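Long-range contact in aminoglycoside-O-phosphotransferase VIII (Streptomyces rimosus, PDB 4H05), which probably transfers phosphate from ATP to the 3'-hydroxyl of aminoglycoside antibiotics, a modification associated with antibiotic resistance: residues Leu184-Gly189 against Gly212-Ala217. Numbering follows the deposited sequence.
Sequences LAVCHG and GRVGRA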
loop_
_atom_site.group_PDB
_atom_site.type_symbol
_atom_site.label_atom_id
_atom_site.label_comp_id
_atom_site.label_asym_id
_atom_site.label_seq_id
_atom_site.Cartn_x
_atom_site.Cartn_y
_atom_site.Cartn_z
ATOM N N LEU A 184 -8.236 15.780 5.638
ATOM C CA LEU A 184 -6.892 15.251 5.666
ATOM C C LEU A 184 -6.632 14.381 6.870
ATOM O O LEU A 184 -7.023 14.709 7.974
ATOM C CB LEU A 184 -5.865 16.387 5.685
ATOM C CG LEU A 184 -5.697 17.224 4.429
ATOM C CD1 LEU A 184 -4.805 18.454 4.639
ATOM C CD2 LEU A 184 -5.284 16.413 3.228
ATOM N N ALA A 185 -5.895 13.307 6.643
ATOM C CA ALA A 185 -5.251 12.510 7.678
ATOM C C ALA A 185 -3.948 11.933 7.077
ATOM O O ALA A 185 -3.708 11.968 5.874
ATOM C CB ALA A 185 -6.166 11.367 8.104
ATOM N N VAL A 186 -3.099 11.384 7.923
ATOM C CA VAL A 186 -1.947 10.627 7.421
ATOM C C VAL A 186 -2.407 9.304 6.946
ATOM O O VAL A 186 -2.833 8.445 7.795
ATOM C CB VAL A 186 -0.870 10.442 8.492
ATOM C CG1 VAL A 186 0.319 9.559 7.942
ATOM C CG2 VAL A 186 -0.428 11.828 8.996
ATOM N N CYS A 187 -2.321 9.146 5.604
ATOM C CA CYS A 187 -2.752 7.938 4.870
ATOM C C CYS A 187 -1.602 7.020 4.426
ATOM O O CYS A 187 -0.467 7.486 4.235
ATOM C CB CYS A 187 -3.627 8.331 3.687
ATOM S SG CYS A 187 -5.236 9.088 4.174
ATOM N N HIS A 188 -1.867 5.704 4.392
ATOM C CA HIS A 188 -0.976 4.776 3.764
ATOM C C HIS A 188 -0.984 4.939 2.251
ATOM O O HIS A 188 0.035 5.013 1.613
ATOM C CB HIS A 188 -1.471 3.426 4.111
ATOM C CG HIS A 188 -0.614 2.306 3.558
ATOM N ND1 HIS A 188 -0.817 1.756 2.328
ATOM C CD2 HIS A 188 0.431 1.650 4.109
ATOM C CE1 HIS A 188 0.037 0.824 2.141
ATOM N NE2 HIS A 188 0.824 0.738 3.221
ATOM N N GLY A 189 -2.170 4.905 1.667
ATOM C CA GLY A 189 -2.387 5.187 0.253
ATOM C C GLY A 189 -2.456 4.010 -0.687
ATOM O O GLY A 189 -2.770 4.184 -1.893
ATOM N N GLY A 212 5.009 3.281 0.327
ATOM C CA GLY A 212 5.599 4.219 -0.591
ATOM C C GLY A 212 4.726 5.433 -0.828
ATOM O O GLY A 212 5.279 6.527 -1.183
ATOM N N ARG A 213 3.396 5.287 -0.643
ATOM C CA ARG A 213 2.474 6.438 -0.849
ATOM C C ARG A 213 2.014 7.140 0.387
ATOM O O ARG A 213 1.056 7.981 0.345
ATOM C CB ARG A 213 1.200 5.967 -1.565
ATOM C CG ARG A 213 1.375 5.320 -2.924
ATOM C CD ARG A 213 -0.001 4.814 -3.389
ATOM N NE ARG A 213 0.115 3.946 -4.559
ATOM C CZ ARG A 213 -0.827 3.153 -5.092
ATOM N NH1 ARG A 213 -0.506 2.483 -6.186
ATOM N NH2 ARG A 213 -2.071 2.968 -4.544
ATOM N N VAL A 214 2.617 6.794 1.526
ATOM C CA VAL A 214 2.284 7.457 2.750
ATOM C C VAL A 214 2.387 8.965 2.570
ATOM O O VAL A 214 3.298 9.474 1.968
ATOM C CB VAL A 214 3.135 6.960 3.959
ATOM C CG1 VAL A 214 3.075 7.919 5.100
ATOM C CG2 VAL A 214 2.559 5.667 4.483
ATOM N N GLY A 215 1.475 9.691 3.192
ATOM C CA GLY A 215 1.406 11.111 3.058
ATOM C C GLY A 215 0.016 11.557 3.445
ATOM O O GLY A 215 -0.964 10.734 3.562
ATOM N N ARG A 216 -0.106 12.856 3.629
ATOM C CA ARG A 216 -1.421 13.389 3.858
ATOM C C ARG A 216 -2.329 13.339 2.624
ATOM O O ARG A 216 -1.919 13.578 1.446
ATOM C CB ARG A 216 -1.359 14.747 4.518
ATOM C CG ARG A 216 -0.694 15.841 3.785
ATOM C CD ARG A 216 0.011 16.830 4.756
ATOM N NE ARG A 216 0.958 17.620 3.971
ATOM C CZ ARG A 216 0.558 18.436 3.006
ATOM N NH1 ARG A 216 -0.752 18.610 2.780
ATOM N NH2 ARG A 216 1.457 19.076 2.265
ATOM N N ALA A 217 -3.560 12.951 2.907
ATOM C CA ALA A 217 -4.599 12.825 1.918
ATOM C C ALA A 217 -5.943 12.639 2.634
ATOM O O ALA A 217 -6.022 12.536 3.849
ATOM C CB ALA A 217 -4.357 11.632 1.003
HETATM O O HOH W 1 1.707 3.184 0.156
#
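The guanidinium of Arg213 meets Gly189 at its edge: Gly189 O lies near the group's plane and accepts an almost straight hydrogen bond from Arg213 NH2 (3.0 Å, 173° at the hydrogen). The arginine chain runs extended from CG to NE, with CG anti to the carbonyl carbon (chi1 -59°), passing CB beside His188 O and CD close to Gly189 O. The same NH2 forms a salt bridge with Asp270, so two acceptors on NH2 should restrain the rotation of the group. Over one face of the His188 ring, toward its rim, sits a water that donates to His188 O (2.9 Å) and accepts from Arg213 N. The ring itself is tethered through NE2 to Ile209 O and through ND1 to Asp190 N.

Behind this end, strands 184-187 and 215-218 form a two-stranded antiparallel ladder. Ala185 and Ala217 exchange two hydrogen bonds, as do Cys187 and Gly215, with Cys187 N approaching Gly215 O from 40° above the carbonyl plane. Cys187 SG lies 4.2 Å from Ala217 CB on one face; Val186, on the opposite face, sends CG1 to CG1 of Val214, just before the second strand. Val214 CA comes within 3.1 Å of Cys187 O as a CA-H...O contact.

In this kinase-like fold strand 184-187 leads straight into Asp190, the predicted proton acceptor. With the Asp222 carboxylate accepting from His188 N and Gly189 N, the polar grip is consistent with second-shell positioning of that residue.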